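Chitinase A (Cycas revoluta, PDB 4MNK) probably hydrolyses chitin as a class V plant chitinase of glycoside hydrolase family 18, and binds N-acetylglucosamine oligosaccharides. Local coordinates at residues A[70-75]-A[153-158]; A[84-89]-A[97-102]; A[102-107]-A[140-145]; A[115-120]-A[136-141]. One frame throughout, in Å; residues are numbered along the deposited sequence.

Contact 1 joins strands 70-77 and 155-161, and contacts 2, 3 and 4 are nested in the chain between its two segments. Helix 80-90 packs on helix 93-110 (contact 2), helix 93-110 on helix 125-149 (contact 3), and helix 125-149 on strand 114-119 (contact 4), the strand lying between the two of contact 1. Centres of contacts 1 and 4 are about 9 Å apart, those of 1 and 2 about 16 Å. Contacts 2 and 3 share S102, while 3 and 4 share A140 and A141. Together they form a continuous sector of the family 18 barrel, running from outer helices to the bound sugar at contact 4.

Contact 1 of 4, residues A[70-75]-A[153-158]; sequences KTLISI and RLLLTE
No ring, amide or carboxylate meets another group where L72 touches L155 and T157; the contact is made by branched aliphatic groups. Both methyls of L72 take part. L72 CD2 lies 4.0 Å from L155 CB and 4.1 Å from T157 CG2, while L72 CD1 reaches L155 CD1 at 4.1 Å. The side chain of L72 crosses those of L155 and T157 at about a right angle, its CG placed beside the backbone N and anti to the carbonyl carbon (chi1 -67°).

T157 OG1 is also close, 3.8 Å from L72 CD2, but this is a methyl beside a hydroxyl whose polar needs are met elsewhere: OG1 is hydrogen-bonded with D116 OD1 and Y32 OH.

The CA atoms of L72 and L155 are 7.6 Å apart, too far for directly paired strands. Strand 114-119 fills the interval, its L115 bonded through the backbone to L155 and T157, and its D116 to I73 and I75. Contact between next-but-one parallel strands, made by inward side chains, is what the curved wall of a TIM barrel brings about, the fold of family 18 glycosidases.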
loop_
_atom_site.group_PDB
_atom_site.type_symbol
_atom_site.label_atom_id
_atom_site.label_comp_id
_atom_site.label_asym_id
_atom_site.label_seq_id
_atom_site.Cartn_x
_atom_site.Cartn_y
_atom_site.Cartn_z
ATOM N N LYS A 70 -13.168 3.548 9.918
ATOM C CA LYS A 70 -12.844 2.225 10.445
ATOM C C LYS A 70 -11.350 1.975 10.307
ATOM O O LYS A 70 -10.667 2.669 9.554
ATOM C CB LYS A 70 -13.638 1.140 9.716
ATOM C CG LYS A 70 -15.137 1.216 9.946
ATOM C CD LYS A 70 -15.853 0.034 9.313
ATOM C CE LYS A 70 -17.366 0.190 9.393
ATOM N NZ LYS A 70 -17.872 0.206 10.793
ATOM N N THR A 71 -10.841 0.994 11.045
ATOM C CA THR A 71 -9.410 0.712 11.037
ATOM C C THR A 71 -9.113 -0.760 10.799
ATOM O O THR A 71 -9.930 -1.637 11.099
ATOM C CB THR A 71 -8.733 1.147 12.346
ATOM O OG1 THR A 71 -9.307 0.412 13.432
ATOM C CG2 THR A 71 -8.892 2.647 12.579
ATOM N N LEU A 72 -7.937 -1.015 10.241
ATOM C CA LEU A 72 -7.424 -2.365 10.073
ATOM C C LEU A 72 -5.979 -2.381 10.527
ATOM O O LEU A 72 -5.292 -1.358 10.489
ATOM C CB LEU A 72 -7.517 -2.826 8.611
ATOM C CG LEU A 72 -8.908 -3.048 7.996
ATOM C CD1 LEU A 72 -9.533 -1.754 7.475
ATOM C CD2 LEU A 72 -8.848 -4.089 6.884
ATOM N N ILE A 73 -5.521 -3.537 10.980
ATOM C CA ILE A 73 -4.113 -3.702 11.308
ATOM C C ILE A 73 -3.462 -4.611 10.266
ATOM O O ILE A 73 -3.959 -5.703 9.976
ATOM C CB ILE A 73 -3.899 -4.173 12.777
ATOM C CG1 ILE A 73 -2.405 -4.260 13.112
ATOM C CG2 ILE A 73 -4.651 -5.475 13.068
ATOM C CD1 ILE A 73 -2.105 -4.226 14.598
ATOM N N SER A 74 -2.380 -4.118 9.670
ATOM C CA SER A 74 -1.664 -4.845 8.631
ATOM C C SER A 74 -0.523 -5.657 9.228
ATOM O O SER A 74 0.250 -5.158 10.050
ATOM C CB SER A 74 -1.142 -3.877 7.563
ATOM O OG SER A 74 -0.495 -4.570 6.511
ATOM N N ILE A 75 -0.433 -6.914 8.802
ATOM C CA ILE A 75 0.560 -7.852 9.300
ATOM C C ILE A 75 1.607 -8.094 8.221
ATOM O O ILE A 75 1.274 -8.458 7.088
ATOM C CB ILE A 75 -0.098 -9.200 9.682
ATOM C CG1 ILE A 75 -1.160 -8.988 10.768
ATOM C CG2 ILE A 75 0.958 -10.219 10.121
ATOM C CD1 ILE A 75 -2.173 -10.121 10.875
ATOM N N ARG A 153 -18.195 -9.632 11.241
ATOM C CA ARG A 153 -16.906 -10.251 10.965
ATOM C C ARG A 153 -15.838 -9.199 10.690
ATOM O O ARG A 153 -16.115 -8.126 10.144
ATOM C CB ARG A 153 -16.983 -11.294 9.836
ATOM C CG ARG A 153 -17.079 -10.755 8.422
ATOM C CD ARG A 153 -16.904 -11.881 7.414
ATOM N NE ARG A 153 -17.082 -11.426 6.037
ATOM C CZ ARG A 153 -18.238 -11.448 5.375
ATOM N NH1 ARG A 153 -19.342 -11.906 5.956
ATOM N NH2 ARG A 153 -18.287 -11.009 4.125
ATOM N N LEU A 154 -14.620 -9.510 11.109
ATOM C CA LEU A 154 -13.469 -8.693 10.777
ATOM C C LEU A 154 -13.349 -8.576 9.267
ATOM O O LEU A 154 -13.598 -9.540 8.537
ATOM C CB LEU A 154 -12.199 -9.325 11.345
ATOM C CG LEU A 154 -12.012 -9.259 12.861
ATOM C CD1 LEU A 154 -10.901 -10.200 13.290
ATOM C CD2 LEU A 154 -11.723 -7.828 13.314
ATOM N N LEU A 155 -12.989 -7.386 8.799
ATOM C CA LEU A 155 -12.612 -7.209 7.408
ATOM C C LEU A 155 -11.297 -7.937 7.161
ATOM O O LEU A 155 -10.490 -8.102 8.075
ATOM C CB LEU A 155 -12.471 -5.727 7.059
ATOM C CG LEU A 155 -13.701 -4.829 7.233
ATOM C CD1 LEU A 155 -13.304 -3.372 7.092
ATOM C CD2 LEU A 155 -14.816 -5.180 6.249
ATOM N N LEU A 156 -11.097 -8.388 5.929
ATOM C CA LEU A 156 -9.850 -9.021 5.537
ATOM C C LEU A 156 -9.417 -8.492 4.185
ATOM O O LEU A 156 -10.152 -8.595 3.201
ATOM C CB LEU A 156 -9.988 -10.546 5.497
ATOM C CG LEU A 156 -8.713 -11.308 5.117
ATOM C CD1 LEU A 156 -7.606 -11.100 6.148
ATOM C CD2 LEU A 156 -9.004 -12.787 4.915
ATOM N N THR A 157 -8.222 -7.913 4.148
ATOM C CA THR A 157 -7.652 -7.416 2.906
ATOM C C THR A 157 -6.222 -7.917 2.761
ATOM O O THR A 157 -5.659 -8.497 3.694
ATOM C CB THR A 157 -7.705 -5.860 2.822
ATOM O OG1 THR A 157 -6.852 -5.278 3.817
ATOM C CG2 THR A 157 -9.126 -5.352 3.022
ATOM N N GLU A 158 -5.645 -7.730 1.582
ATOM C CA GLU A 158 -4.226 -8.005 1.395
ATOM C C GLU A 158 -3.623 -7.055 0.371
ATOM O O GLU A 158 -4.325 -6.554 -0.515
ATOM C CB GLU A 158 -3.979 -9.461 0.983
ATOM C CG GLU A 158 -4.197 -9.726 -0.499
ATOM C CD GLU A 158 -4.099 -11.187 -0.879
ATOM O OE1 GLU A 158 -3.758 -11.458 -2.049
ATOM O OE2 GLU A 158 -4.363 -12.058 -0.021
#

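Contact 2 of 4, residues A[84-89]-A[97-102]; sequences DNFAKL and QRFVKS
Two helices, 80-90 and 93-110, follow strand 70-77 in the barrel, and they pack on each other through L89 and F86 on the first and F99 on the second. L89 gives the closest approach. L89 CD2 sits 3.4 Å from F99 CD1, a tight carbon-carbon distance, and 3.7 Å from F99 CG, so that methyl comes obliquely against these two ring atoms. The other methyl, L89 CD1, meets F99 CB at 3.7 Å. The two side chains cross at about a right angle, and F99 swings its ring out with CG anti to the backbone N (chi1 176°).

F86 adds a looser touch, F86 CE2 to F99 CZ at 4.2 Å, its chi1 of -92° standing some 30° from a staggered value. In the barrel this pair of helices leads from strand 70-77 to strand 114-119. F86 also stacks on Y119, and F86 and F99 both touch L134 of helix 125-149.

R98 O accepts two donors, S102 OG at 2.8 Å and S102 N at 3.0 Å, from opposite faces of its plane. The hydroxyl stands 26° out of that plane, and S102 OG also bonds V45 N.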
loop_
_atom_site.group_PDB
_atom_site.type_symbol
_atom_site.label_atom_id
_atom_site.label_comp_id
_atom_site.label_asym_id
_atom_site.label_seq_id
_atom_site.Cartn_x
_atom_site.Cartn_y
_atom_site.Cartn_z
ATOM N N ASP A 84 10.397 -14.144 4.151
ATOM C CA ASP A 84 10.962 -15.386 4.690
ATOM C C ASP A 84 10.053 -15.989 5.755
ATOM O O ASP A 84 9.826 -17.202 5.774
ATOM C CB ASP A 84 12.347 -15.143 5.304
ATOM C CG ASP A 84 13.394 -14.734 4.278
ATOM O OD1 ASP A 84 13.158 -14.866 3.059
ATOM O OD2 ASP A 84 14.468 -14.269 4.711
ATOM N N ASN A 85 9.539 -15.135 6.639
ATOM C CA ASN A 85 8.655 -15.572 7.709
ATOM C C ASN A 85 7.322 -16.119 7.202
ATOM O O ASN A 85 6.865 -17.150 7.687
ATOM C CB ASN A 85 8.453 -14.457 8.739
ATOM C CG ASN A 85 9.642 -14.300 9.665
ATOM O OD1 ASN A 85 10.492 -15.185 9.757
ATOM N ND2 ASN A 85 9.706 -13.170 10.359
ATOM N N PHE A 86 6.712 -15.446 6.226
ATOM C CA PHE A 86 5.494 -15.965 5.597
ATOM C C PHE A 86 5.741 -17.321 4.937
ATOM O O PHE A 86 4.920 -18.232 5.051
ATOM C CB PHE A 86 4.928 -14.989 4.564
ATOM C CG PHE A 86 3.901 -14.033 5.113
ATOM C CD1 PHE A 86 4.155 -12.667 5.132
ATOM C CD2 PHE A 86 2.672 -14.492 5.587
ATOM C CE1 PHE A 86 3.207 -11.772 5.621
ATOM C CE2 PHE A 86 1.723 -13.606 6.083
ATOM C CZ PHE A 86 1.993 -12.243 6.098
ATOM N N ALA A 87 6.876 -17.456 4.253
ATOM C CA ALA A 87 7.214 -18.707 3.573
ATOM C C ALA A 87 7.377 -19.858 4.568
ATOM O O ALA A 87 6.908 -20.971 4.316
ATOM C CB ALA A 87 8.461 -18.536 2.720
ATOM N N LYS A 88 8.022 -19.588 5.702
ATOM C CA LYS A 88 8.166 -20.590 6.764
ATOM C C LYS A 88 6.811 -20.936 7.375
ATOM O O LYS A 88 6.472 -22.112 7.541
ATOM C CB LYS A 88 9.115 -20.098 7.858
ATOM C CG LYS A 88 10.586 -20.138 7.476
ATOM C CD LYS A 88 11.494 -19.770 8.644
ATOM C CE LYS A 88 11.486 -18.274 8.920
ATOM N NZ LYS A 88 12.419 -17.901 10.020
ATOM N N LEU A 89 6.044 -19.898 7.698
ATOM C CA LEU A 89 4.714 -20.040 8.276
ATOM C C LEU A 89 3.792 -20.903 7.425
ATOM O O LEU A 89 3.181 -21.851 7.920
ATOM C CB LEU A 89 4.082 -18.655 8.455
ATOM C CG LEU A 89 2.578 -18.578 8.720
ATOM C CD1 LEU A 89 2.206 -19.222 10.041
ATOM C CD2 LEU A 89 2.129 -17.133 8.676
ATOM N N GLN A 97 -2.255 -22.355 12.036
ATOM C CA GLN A 97 -3.314 -22.335 13.047
ATOM C C GLN A 97 -3.028 -21.288 14.129
ATOM O O GLN A 97 -3.922 -20.530 14.517
ATOM C CB GLN A 97 -3.494 -23.729 13.660
ATOM C CG GLN A 97 -4.780 -23.921 14.465
ATOM C CD GLN A 97 -5.097 -25.387 14.738
ATOM O OE1 GLN A 97 -4.298 -26.280 14.441
ATOM N NE2 GLN A 97 -6.273 -25.640 15.304
ATOM N N ARG A 98 -1.783 -21.242 14.602
ATOM C CA ARG A 98 -1.375 -20.272 15.617
ATOM C C ARG A 98 -1.472 -18.841 15.087
ATOM O O ARG A 98 -1.928 -17.945 15.799
ATOM C CB ARG A 98 0.039 -20.566 16.132
ATOM C CG ARG A 98 0.181 -21.925 16.821
ATOM C CD ARG A 98 1.478 -22.045 17.608
ATOM N NE ARG A 98 2.668 -21.910 16.767
ATOM C CZ ARG A 98 3.242 -22.903 16.093
ATOM N NH1 ARG A 98 2.741 -24.132 16.139
ATOM N NH2 ARG A 98 4.324 -22.665 15.364
ATOM N N PHE A 99 -1.059 -18.642 13.836
ATOM C CA PHE A 99 -1.135 -17.341 13.171
ATOM C C PHE A 99 -2.581 -16.866 13.057
ATOM O O PHE A 99 -2.889 -15.718 13.369
ATOM C CB PHE A 99 -0.496 -17.415 11.780
ATOM C CG PHE A 99 -0.615 -16.140 10.978
ATOM C CD1 PHE A 99 0.436 -15.228 10.939
ATOM C CD2 PHE A 99 -1.767 -15.856 10.249
ATOM C CE1 PHE A 99 0.340 -14.052 10.192
ATOM C CE2 PHE A 99 -1.873 -14.680 9.503
ATOM C CZ PHE A 99 -0.817 -13.779 9.478
ATOM N N VAL A 100 -3.457 -17.754 12.600
ATOM C CA VAL A 100 -4.858 -17.408 12.376
ATOM C C VAL A 100 -5.536 -17.005 13.690
ATOM O O VAL A 100 -6.194 -15.960 13.759
ATOM C CB VAL A 100 -5.603 -18.561 11.656
ATOM C CG1 VAL A 100 -7.103 -18.395 11.756
ATOM C CG2 VAL A 100 -5.172 -18.630 10.195
ATOM N N LYS A 101 -5.341 -17.813 14.731
ATOM C CA LYS A 101 -5.930 -17.554 16.044
ATOM C C LYS A 101 -5.411 -16.246 16.645
ATOM O O LYS A 101 -6.195 -15.428 17.138
ATOM C CB LYS A 101 -5.659 -18.724 16.993
ATOM C CG LYS A 101 -6.272 -18.574 18.379
ATOM C CD LYS A 101 -5.924 -19.765 19.263
ATOM C CE LYS A 101 -6.555 -19.644 20.641
ATOM N NZ LYS A 101 -8.041 -19.758 20.599
ATOM N N SER A 102 -4.094 -16.054 16.605
ATOM C CA SER A 102 -3.476 -14.873 17.209
ATOM C C SER A 102 -3.767 -13.572 16.454
ATOM O O SER A 102 -3.868 -12.515 17.074
ATOM C CB SER A 102 -1.970 -15.063 17.406
ATOM O OG SER A 102 -1.300 -15.198 16.167
#

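Contact 3 of 4, residues A[102-107]-A[140-145]; sequences SSIALA and AAIREE
E145 O is gripped by the hydroxyls of T148 and S149, and the carboxylate of the same residue forms a salt bridge through OE2 with R108 NE, while its methylene CG touches I104 CG2 at 3.6 Å. The glutamate chain bends at chi2 (-90°), and it slides past I104 in the opposite direction, presenting aliphatic carbons to the isoleucine.

I104 carries the segment 102-107 side of the contact. I104 CD1 lies 3.5 Å from A141 CB and 3.7 Å from I142 N, close against the backbone of helix 125-149. I142 CG1 adds a contact of 4.0 Å to I104 CD1. With chi1 at -69° and chi2 at 164°, the ethyl arm of I104 extends to A141 and I142 while the CG2 branch is left for E145.

The axes of the two short segments approach to 10.6 Å and cross at -47°. Cutting I104 back to an alanine would probably leave A141 CB and E145 CG without their apolar partner and open a gap between the helices.

Outer helices of the barrel are thus joined here by dispersion contacts, with the one charged participant turned to an arginine, so the pairing of E145 with R108 probably adds an electrostatic link between the two helices beside an otherwise apolar seam.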
loop_
_atom_site.group_PDB
_atom_site.type_symbol
_atom_site.label_atom_id
_atom_site.label_comp_id
_atom_site.label_asym_id
_atom_site.label_seq_id
_atom_site.Cartn_x
_atom_site.Cartn_y
_atom_site.Cartn_z
ATOM N N SER A 102 -4.094 -16.054 16.605
ATOM C CA SER A 102 -3.476 -14.873 17.209
ATOM C C SER A 102 -3.767 -13.572 16.454
ATOM O O SER A 102 -3.868 -12.515 17.074
ATOM C CB SER A 102 -1.970 -15.063 17.406
ATOM O OG SER A 102 -1.300 -15.198 16.167
ATOM N N SER A 103 -3.905 -13.648 15.131
ATOM C CA SER A 103 -4.195 -12.455 14.331
ATOM C C SER A 103 -5.604 -11.928 14.597
ATOM O O SER A 103 -5.803 -10.721 14.737
ATOM C CB SER A 103 -3.987 -12.719 12.837
ATOM O OG SER A 103 -4.872 -13.713 12.361
ATOM N N ILE A 104 -6.572 -12.838 14.679
ATOM C CA ILE A 104 -7.948 -12.473 15.004
ATOM C C ILE A 104 -8.011 -11.881 16.415
ATOM O O ILE A 104 -8.631 -10.837 16.628
ATOM C CB ILE A 104 -8.898 -13.679 14.838
ATOM C CG1 ILE A 104 -9.036 -14.028 13.352
ATOM C CG2 ILE A 104 -10.264 -13.392 15.462
ATOM C CD1 ILE A 104 -9.609 -15.397 13.090
ATOM N N ALA A 105 -7.329 -12.527 17.361
ATOM C CA ALA A 105 -7.263 -12.045 18.741
ATOM C C ALA A 105 -6.625 -10.658 18.828
ATOM O O ALA A 105 -7.074 -9.816 19.601
ATOM C CB ALA A 105 -6.513 -13.037 19.624
ATOM N N LEU A 106 -5.588 -10.430 18.027
ATOM C CA LEU A 106 -4.890 -9.148 17.995
ATOM C C LEU A 106 -5.798 -8.004 17.540
ATOM O O LEU A 106 -5.829 -6.939 18.169
ATOM C CB LEU A 106 -3.660 -9.237 17.091
ATOM C CG LEU A 106 -2.684 -8.063 17.140
ATOM C CD1 LEU A 106 -1.853 -8.113 18.405
ATOM C CD2 LEU A 106 -1.784 -8.103 15.926
ATOM N N ALA A 107 -6.537 -8.225 16.453
ATOM C CA ALA A 107 -7.442 -7.204 15.938
ATOM C C ALA A 107 -8.484 -6.829 16.992
ATOM O O ALA A 107 -8.729 -5.648 17.238
ATOM C CB ALA A 107 -8.107 -7.669 14.652
ATOM N N ALA A 140 -12.180 -18.608 7.061
ATOM C CA ALA A 140 -13.071 -19.474 7.835
ATOM C C ALA A 140 -13.093 -19.098 9.316
ATOM O O ALA A 140 -14.158 -19.028 9.934
ATOM C CB ALA A 140 -12.680 -20.937 7.660
ATOM N N ALA A 141 -11.918 -18.844 9.882
ATOM C CA ALA A 141 -11.823 -18.497 11.297
ATOM C C ALA A 141 -12.439 -17.127 11.593
ATOM O O ALA A 141 -13.015 -16.923 12.661
ATOM C CB ALA A 141 -10.388 -18.557 11.766
ATOM N N ILE A 142 -12.325 -16.201 10.642
ATOM C CA ILE A 142 -12.957 -14.884 10.759
ATOM C C ILE A 142 -14.483 -15.024 10.821
ATOM O O ILE A 142 -15.140 -14.403 11.661
ATOM C CB ILE A 142 -12.498 -13.935 9.619
ATOM C CG1 ILE A 142 -11.103 -13.381 9.935
ATOM C CG2 ILE A 142 -13.497 -12.800 9.404
ATOM C CD1 ILE A 142 -10.447 -12.627 8.795
ATOM N N ARG A 143 -15.037 -15.863 9.950
ATOM C CA ARG A 143 -16.473 -16.135 9.962
ATOM C C ARG A 143 -16.922 -16.833 11.247
ATOM O O ARG A 143 -17.978 -16.509 11.795
ATOM C CB ARG A 143 -16.887 -16.920 8.719
ATOM C CG ARG A 143 -16.979 -16.031 7.491
ATOM C CD ARG A 143 -17.221 -16.803 6.209
ATOM N NE ARG A 143 -17.326 -15.896 5.065
ATOM C CZ ARG A 143 -18.445 -15.282 4.683
ATOM N NH1 ARG A 143 -18.428 -14.475 3.632
ATOM N NH2 ARG A 143 -19.583 -15.470 5.345
ATOM N N GLU A 144 -16.107 -17.764 11.736
ATOM C CA GLU A 144 -16.394 -18.478 12.984
ATOM C C GLU A 144 -16.375 -17.548 14.204
ATOM O O GLU A 144 -17.232 -17.658 15.084
ATOM C CB GLU A 144 -15.425 -19.657 13.167
ATOM C CG GLU A 144 -15.576 -20.451 14.477
ATOM C CD GLU A 144 -16.922 -21.158 14.625
ATOM O OE1 GLU A 144 -17.637 -21.347 13.615
ATOM O OE2 GLU A 144 -17.263 -21.534 15.766
ATOM N N GLU A 145 -15.409 -16.631 14.244
ATOM C CA GLU A 145 -15.300 -15.672 15.343
ATOM C C GLU A 145 -16.504 -14.734 15.385
ATOM O O GLU A 145 -16.976 -14.375 16.464
ATOM C CB GLU A 145 -13.991 -14.881 15.253
ATOM C CG GLU A 145 -13.677 -14.034 16.485
ATOM C CD GLU A 145 -14.240 -12.618 16.415
ATOM O OE1 GLU A 145 -14.743 -12.206 15.346
ATOM O OE2 GLU A 145 -14.170 -11.909 17.438
#

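Contact 4 of 4, residues A[115-120]-A[136-141]; sequences LDLDYE and SELTAA. With NAG (2-acetamido-2-deoxy-beta-D-glucopyranose), chain B.
L115 and L117 meet L138 of helix 125-149 from one side of segment 115-120, while D118 and E120, further along the same segment, contact a NAG residue of the bound glycan rather than the helix. In the first shell, the acetamido N2 of NAG donates to D118 OD1 at 3.2 Å, and the N-H...O angle of 166° makes this bond nearly straight. E120 reaches the anomeric oxygen with both carboxyl oxygens: E120 OE1 lies 2.9 Å and OE2 3.0 Å from NAG O1, weak bonds whose proton could go to either. NAG is also hydrogen-bonded to Y192 OH.

The two acids lie side by side, D118 OD2 being 2.6 Å from E120 OE2. D118 points its CG anti to the backbone N (chi1 -172°), and E120 stretches out beyond its CG. D116, D118 and E120 supply the DxDxE signature of family 18. D116 stands behind, hydrogen-bonded with S74 OG.

The next shell faces the helix. L117 CD1 and L138 CD2 meet tip to tip at 4.1 Å, and L115 CD1 lies 4.2 Å from L138 CD1. This packing joins strand 114-119 to helix 125-149 within a beta-alpha-beta unit. Y119 makes an edge-to-face contact with F131.

Placing an alanine at E120 would probably leave NAG O1 without either carboxyl oxygen and D118 OD2 without its close neighbour. The arrangement is consistent with leucine packing behind a strand whose acidic side chains meet the acetamido and anomeric groups of the sugar.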
loop_
_atom_site.group_PDB
_atom_site.type_symbol
_atom_site.label_atom_id
_atom_site.label_comp_id
_atom_site.label_asym_id
_atom_site.label_seq_id
_atom_site.Cartn_x
_atom_site.Cartn_y
_atom_site.Cartn_z
ATOM N N LEU A 115 -8.242 -7.062 9.425
ATOM C CA LEU A 115 -6.879 -7.537 9.269
ATOM C C LEU A 115 -6.448 -7.373 7.828
ATOM O O LEU A 115 -7.252 -7.523 6.903
ATOM C CB LEU A 115 -6.795 -9.024 9.621
ATOM C CG LEU A 115 -6.964 -9.413 11.088
ATOM C CD1 LEU A 115 -7.171 -10.915 11.226
ATOM C CD2 LEU A 115 -5.769 -8.947 11.911
ATOM N N ASP A 116 -5.166 -7.083 7.647
ATOM C CA ASP A 116 -4.565 -7.012 6.331
ATOM C C ASP A 116 -3.289 -7.836 6.330
ATOM O O ASP A 116 -2.565 -7.864 7.329
ATOM C CB ASP A 116 -4.262 -5.559 5.967
ATOM C CG ASP A 116 -3.566 -5.417 4.625
ATOM O OD1 ASP A 116 -4.237 -5.557 3.581
ATOM O OD2 ASP A 116 -2.347 -5.152 4.616
ATOM N N LEU A 117 -3.023 -8.507 5.214
ATOM C CA LEU A 117 -1.772 -9.234 5.033
ATOM C C LEU A 117 -0.922 -8.532 3.987
ATOM O O LEU A 117 -1.380 -8.306 2.866
ATOM C CB LEU A 117 -2.042 -10.679 4.603
ATOM C CG LEU A 117 -3.007 -11.491 5.470
ATOM C CD1 LEU A 117 -3.223 -12.867 4.866
ATOM C CD2 LEU A 117 -2.504 -11.607 6.902
ATOM N N ASP A 118 0.303 -8.174 4.361
ATOM C CA ASP A 118 1.247 -7.587 3.420
ATOM C C ASP A 118 2.421 -8.541 3.226
ATOM O O ASP A 118 3.381 -8.541 4.001
ATOM C CB ASP A 118 1.709 -6.203 3.897
ATOM C CG ASP A 118 2.546 -5.468 2.857
ATOM O OD1 ASP A 118 2.958 -4.322 3.130
ATOM O OD2 ASP A 118 2.799 -6.030 1.769
ATOM N N TYR A 119 2.307 -9.353 2.176
ATOM C CA TYR A 119 3.248 -10.417 1.853
ATOM C C TYR A 119 3.781 -10.179 0.445
ATOM O O TYR A 119 3.045 -10.289 -0.538
ATOM C CB TYR A 119 2.522 -11.763 1.945
ATOM C CG TYR A 119 3.316 -13.012 1.597
ATOM C CD1 TYR A 119 2.651 -14.212 1.362
ATOM C CD2 TYR A 119 4.713 -13.005 1.507
ATOM C CE1 TYR A 119 3.342 -15.373 1.057
ATOM C CE2 TYR A 119 5.419 -14.168 1.188
ATOM C CZ TYR A 119 4.721 -15.345 0.966
ATOM O OH TYR A 119 5.397 -16.503 0.659
ATOM N N GLU A 120 5.064 -9.847 0.358
ATOM C CA GLU A 120 5.670 -9.462 -0.909
ATOM C C GLU A 120 6.842 -10.388 -1.249
ATOM O O GLU A 120 7.970 -10.120 -0.842
ATOM C CB GLU A 120 6.099 -7.987 -0.853
ATOM C CG GLU A 120 4.924 -7.037 -0.601
ATOM C CD GLU A 120 5.322 -5.584 -0.379
ATOM O OE1 GLU A 120 6.355 -5.136 -0.916
ATOM O OE2 GLU A 120 4.574 -4.875 0.322
ATOM N N SER A 136 -7.334 -19.189 3.202
ATOM C CA SER A 136 -8.583 -19.943 3.294
ATOM C C SER A 136 -8.934 -20.223 4.758
ATOM O O SER A 136 -10.084 -20.057 5.176
ATOM C CB SER A 136 -8.497 -21.244 2.500
ATOM O OG SER A 136 -9.737 -21.930 2.526
ATOM N N GLU A 137 -7.931 -20.631 5.533
ATOM C CA GLU A 137 -8.103 -20.895 6.961
ATOM C C GLU A 137 -8.453 -19.621 7.736
ATOM O O GLU A 137 -9.285 -19.645 8.646
ATOM C CB GLU A 137 -6.855 -21.578 7.529
ATOM C CG GLU A 137 -6.688 -23.023 7.037
ATOM C CD GLU A 137 -5.254 -23.544 7.089
ATOM O OE1 GLU A 137 -4.381 -22.897 7.701
ATOM O OE2 GLU A 137 -5.002 -24.624 6.510
ATOM N N LEU A 138 -7.834 -18.507 7.356
ATOM C CA LEU A 138 -8.109 -17.224 7.997
ATOM C C LEU A 138 -9.544 -16.753 7.731
ATOM O O LEU A 138 -10.242 -16.322 8.650
ATOM C CB LEU A 138 -7.088 -16.171 7.555
ATOM C CG LEU A 138 -7.154 -14.791 8.217
ATOM C CD1 LEU A 138 -7.101 -14.870 9.745
ATOM C CD2 LEU A 138 -6.021 -13.930 7.689
ATOM N N THR A 139 -9.985 -16.858 6.479
ATOM C CA THR A 139 -11.362 -16.516 6.110
ATOM C C THR A 139 -12.380 -17.296 6.952
ATOM O O THR A 139 -13.316 -16.711 7.500
ATOM C CB THR A 139 -11.617 -16.758 4.605
ATOM O OG1 THR A 139 -10.750 -15.919 3.833
ATOM C CG2 THR A 139 -13.068 -16.454 4.231
ATOM N N ALA A 140 -12.180 -18.608 7.061
ATOM C CA ALA A 140 -13.071 -19.474 7.835
ATOM C C ALA A 140 -13.093 -19.098 9.316
ATOM O O ALA A 140 -14.158 -19.028 9.934
ATOM C CB ALA A 140 -12.680 -20.937 7.660
ATOM N N ALA A 141 -11.918 -18.844 9.882
ATOM C CA ALA A 141 -11.823 -18.497 11.297
ATOM C C ALA A 141 -12.439 -17.127 11.593
ATOM O O ALA A 141 -13.015 -16.923 12.661
ATOM C CB ALA A 141 -10.388 -18.557 11.766
HETATM C C1 NAG B . 5.518 -1.302 -0.511
HETATM C C2 NAG B . 5.210 -1.617 0.960
HETATM C C3 NAG B . 5.668 -0.488 1.886
HETATM C C4 NAG B . 7.052 0.065 1.534
HETATM C C5 NAG B . 7.155 0.317 0.025
HETATM C C6 NAG B . 8.521 0.846 -0.413
HETATM C C7 NAG B . 2.772 -1.102 0.847
HETATM C C8 NAG B . 1.400 -1.592 1.208
HETATM N N2 NAG B . 3.795 -1.894 1.198
HETATM O O1 NAG B . 5.294 -2.450 -1.297
HETATM O O3 NAG B . 5.641 -0.932 3.227
HETATM O O4 NAG B . 7.238 1.273 2.241
HETATM O O5 NAG B . 6.864 -0.883 -0.665
HETATM O O6 NAG B . 9.534 -0.089 -0.117
HETATM O O7 NAG B . 2.895 -0.026 0.257
#